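Local coordinates for Aac(6')-Ih protein (Acinetobacter baumannii, PDB 4E8O) that probably transfers an acetyl group from acetyl coenzyme A to the 6'-amino group of aminoglycoside antibiotics, as a GNAT-family resistance enzyme, at residues 83-88 and 126-131. Residues are numbered along the deposited sequence; the frame is centred on the assembly and turned at random.
Sequences IRYEYV and KQFACT
Ile83 lies over one face of the Phe128 ring. Its CG1 makes a CH-pi contact, 3.7 Å from the ring centroid of Phe128 and 14° off the normal. With CG1 anti to the carbonyl carbon of Ile83 (chi1 -54°), this branch turns toward Phe128 and sits over the ring centre. CD1 is displaced across the same face toward CG and CB of the phenylalanine, 3.8 Å from Phe128 CD2. The same methyl also meets sulfur: Ile83 CD1 is 4.1 Å from Cys130 SG. Ile83 CG2 approaches that sulfur as well. Ile83 and Cys130 are both buried, and Pro95 touches both. This is the tight part of the contact, and it is apolar, with no hydrogen bond between the two segments.

The outer side is looser and borders solvent. Phe128 is partly exposed and Tyr85 exposed. Tyr85 meets the ring obliquely with its hydroxyl end alone, OH lying 3.8 Å from Phe128 CD1. The two side chains cross at about a right angle.

On the helix side, the Trp124 and Phe128 rings meet with planes at about 70°. Cys130 N hydrogen-bonds to Ala125 O, and Ala129 N to Lys126 O (3.1 Å). Ala129, with positive phi, is the C-prime residue. The contact thus packs a Schellman motif, closing helix 113-127 before strand 132-138, against the end of strand 75-84 in the GNAT acetyltransferase fold.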
ATOM      1  N   ILE B  83       2.151   7.751  -9.061  1.00 20.08           N
ATOM      2  CA  ILE B  83       3.193   8.139  -8.126  1.00 21.38           C
ATOM      3  C   ILE B  83       2.588   8.037  -6.729  1.00 21.14           C
ATOM      4  O   ILE B  83       1.522   8.601  -6.475  1.00 20.45           O
ATOM      5  CB  ILE B  83       3.674   9.583  -8.361  1.00 23.37           C
ATOM      6  CG1 ILE B  83       4.100   9.790  -9.822  1.00 23.60           C
ATOM      7  CG2 ILE B  83       4.808   9.917  -7.404  1.00 23.55           C
ATOM      8  CD1 ILE B  83       5.275   8.925 -10.265  1.00 23.73           C
ATOM      9  N   ARG B  84       3.256   7.312  -5.832  1.00 21.26           N
ATOM     10  CA  ARG B  84       2.739   7.083  -4.480  1.00 22.22           C
ATOM     11  C   ARG B  84       3.577   7.827  -3.458  1.00 25.59           C
ATOM     12  O   ARG B  84       4.806   7.746  -3.492  1.00 26.26           O
ATOM     13  CB  ARG B  84       2.768   5.591  -4.139  1.00 21.54           C
ATOM     14  CG  ARG B  84       1.964   4.701  -5.065  1.00 22.01           C
ATOM     15  CD  ARG B  84       0.492   5.053  -5.036  1.00 24.30           C
ATOM     16  NE  ARG B  84      -0.328   4.002  -5.640  1.00 25.77           N
ATOM     17  CZ  ARG B  84      -0.805   2.955  -4.972  1.00 27.02           C
ATOM     18  NH1 ARG B  84      -0.547   2.815  -3.674  1.00 26.57           N
ATOM     19  NH2 ARG B  84      -1.545   2.051  -5.597  1.00 26.72           N
ATOM     20  N   TYR B  85       2.919   8.533  -2.539  1.00 26.86           N
ATOM     21  CA  TYR B  85       3.629   9.296  -1.519  1.00 29.42           C
ATOM     22  C   TYR B  85       3.528   8.645  -0.143  1.00 29.76           C
ATOM     23  O   TYR B  85       4.228   9.035   0.791  1.00 30.72           O
ATOM     24  CB  TYR B  85       3.137  10.744  -1.486  1.00 31.44           C
ATOM     25  CG  TYR B  85       3.640  11.545  -2.663  1.00 33.79           C
ATOM     26  CD1 TYR B  85       4.799  12.303  -2.564  1.00 36.82           C
ATOM     27  CD2 TYR B  85       2.976  11.519  -3.879  1.00 33.70           C
ATOM     28  CE1 TYR B  85       5.271  13.026  -3.641  1.00 38.25           C
ATOM     29  CE2 TYR B  85       3.441  12.239  -4.958  1.00 35.44           C
ATOM     30  CZ  TYR B  85       4.590  12.986  -4.834  1.00 38.25           C
ATOM     31  OH  TYR B  85       5.052  13.703  -5.911  1.00 41.57           O
ATOM     32  N   GLU B  86       2.665   7.643  -0.031  1.00 27.99           N
ATOM     33  CA  GLU B  86       2.551   6.878   1.202  1.00 28.03           C
ATOM     34  C   GLU B  86       3.371   5.597   1.068  1.00 28.00           C
ATOM     35  O   GLU B  86       3.641   5.147  -0.049  1.00 25.95           O
ATOM     36  CB  GLU B  86       1.079   6.583   1.501  1.00 26.70           C
ATOM     37  CG  GLU B  86       0.278   7.838   1.845  1.00 26.79           C
ATOM     38  CD  GLU B  86      -1.201   7.560   1.995  1.00 26.08           C
ATOM     39  OE1 GLU B  86      -1.630   6.443   1.636  1.00 22.86           O
ATOM     40  OE2 GLU B  86      -1.935   8.455   2.467  1.00 29.52           O
ATOM     41  N   TYR B  87       3.771   5.018   2.198  1.00 29.62           N
ATOM     42  CA  TYR B  87       4.684   3.872   2.184  1.00 29.77           C
ATOM     43  C   TYR B  87       4.198   2.677   1.364  1.00 27.50           C
ATOM     44  O   TYR B  87       3.132   2.117   1.638  1.00 28.22           O
ATOM     45  CB  TYR B  87       5.014   3.404   3.604  1.00 30.70           C
ATOM     46  CG  TYR B  87       5.895   2.178   3.601  1.00 31.54           C
ATOM     47  CD1 TYR B  87       7.235   2.269   3.251  1.00 32.57           C
ATOM     48  CD2 TYR B  87       5.384   0.925   3.918  1.00 31.26           C
ATOM     49  CE1 TYR B  87       8.046   1.153   3.230  1.00 33.47           C
ATOM     50  CE2 TYR B  87       6.190  -0.199   3.899  1.00 31.95           C
ATOM     51  CZ  TYR B  87       7.517  -0.075   3.555  1.00 33.53           C
ATOM     52  OH  TYR B  87       8.321  -1.189   3.536  1.00 35.92           O
ATOM     53  N   VAL B  88       4.983   2.293   0.357  1.00 24.91           N
ATOM     54  CA  VAL B  88       4.710   1.070  -0.399  1.00 21.77           C
ATOM     55  C   VAL B  88       5.647  -0.037   0.071  1.00 20.99           C
ATOM     56  O   VAL B  88       6.868   0.158   0.118  1.00 21.30           O
ATOM     57  CB  VAL B  88       4.888   1.265  -1.924  1.00 21.28           C
ATOM     58  CG1 VAL B  88       4.681  -0.054  -2.648  1.00 19.64           C
ATOM     59  CG2 VAL B  88       3.914   2.312  -2.461  1.00 21.01           C
ATOM     60  N   LYS B 126      10.961   9.414 -13.303  1.00 37.50           N
ATOM     61  CA  LYS B 126      12.193  10.158 -13.040  1.00 42.31           C
ATOM     62  C   LYS B 126      11.917  11.643 -12.863  1.00 44.45           C
ATOM     63  O   LYS B 126      12.609  12.322 -12.104  1.00 44.71           O
ATOM     64  CB  LYS B 126      13.189   9.958 -14.185  1.00 45.83           C
ATOM     65  CG  LYS B 126      14.285   8.948 -13.899  1.00 47.92           C
ATOM     66  CD  LYS B 126      14.799   8.328 -15.191  1.00 51.03           C
ATOM     67  CE  LYS B 126      16.067   7.518 -14.957  1.00 53.62           C
ATOM     68  NZ  LYS B 126      16.137   6.318 -15.848  1.00 53.84           N
ATOM     69  N   GLN B 127      10.912  12.144 -13.579  1.00 45.78           N
ATOM     70  CA  GLN B 127      10.513  13.544 -13.472  1.00 49.00           C
ATOM     71  C   GLN B 127      10.006  13.854 -12.071  1.00 47.85           C
ATOM     72  O   GLN B 127      10.159  14.970 -11.583  1.00 49.80           O
ATOM     73  CB  GLN B 127       9.417  13.875 -14.487  1.00 51.30           C
ATOM     74  CG  GLN B 127       9.893  14.063 -15.918  1.00 54.39           C
ATOM     75  CD  GLN B 127       8.963  14.970 -16.701  1.00 57.67           C
ATOM     76  OE1 GLN B 127       7.934  15.413 -16.185  1.00 57.66           O
ATOM     77  NE2 GLN B 127       9.322  15.258 -17.949  1.00 60.15           N
ATOM     78  N   PHE B 128       9.404  12.857 -11.431  1.00 44.64           N
ATOM     79  CA  PHE B 128       8.848  13.021 -10.095  1.00 43.71           C
ATOM     80  C   PHE B 128       9.884  12.764  -9.002  1.00 45.18           C
ATOM     81  O   PHE B 128       9.531  12.627  -7.830  1.00 47.12           O
ATOM     82  CB  PHE B 128       7.638  12.097  -9.911  1.00 41.11           C
ATOM     83  CG  PHE B 128       6.355  12.645 -10.481  1.00 40.27           C
ATOM     84  CD1 PHE B 128       5.552  13.482  -9.720  1.00 40.72           C
ATOM     85  CD2 PHE B 128       5.945  12.317 -11.768  1.00 39.86           C
ATOM     86  CE1 PHE B 128       4.369  13.990 -10.230  1.00 40.93           C
ATOM     87  CE2 PHE B 128       4.760  12.822 -12.286  1.00 39.80           C
ATOM     88  CZ  PHE B 128       3.973  13.659 -11.514  1.00 40.57           C
ATOM     89  N   ALA B 129      11.158  12.712  -9.391  1.00 44.50           N
ATOM     90  CA  ALA B 129      12.259  12.427  -8.468  1.00 43.60           C
ATOM     91  C   ALA B 129      12.108  11.073  -7.768  1.00 40.33           C
ATOM     92  O   ALA B 129      12.469  10.918  -6.598  1.00 41.12           O
ATOM     93  CB  ALA B 129      12.431  13.555  -7.453  1.00 45.63           C
ATOM     94  N   CYS B 130      11.578  10.096  -8.498  1.00 36.99           N
ATOM     95  CA  CYS B 130      11.505   8.721  -8.020  1.00 33.60           C
ATOM     96  C   CYS B 130      12.748   7.948  -8.453  1.00 33.63           C
ATOM     97  O   CYS B 130      13.294   8.179  -9.536  1.00 35.10           O
ATOM     98  CB  CYS B 130      10.273   8.021  -8.591  1.00 30.99           C
ATOM     99  SG  CYS B 130       8.691   8.691  -8.056  1.00 28.66           S
ATOM    100  N   THR B 131      13.189   7.023  -7.606  1.00 31.43           N
ATOM    101  CA  THR B 131      14.305   6.143  -7.931  1.00 30.92           C
ATOM    102  C   THR B 131      13.870   4.687  -7.817  1.00 30.27           C
ATOM    103  O   THR B 131      14.641   3.772  -8.123  1.00 32.59           O
ATOM    104  CB  THR B 131      15.493   6.366  -6.992  1.00 32.43           C
ATOM    105  OG1 THR B 131      15.113   6.015  -5.656  1.00 31.02           O
ATOM    106  CG2 THR B 131      15.934   7.821  -7.028  1.00 34.98           C
TER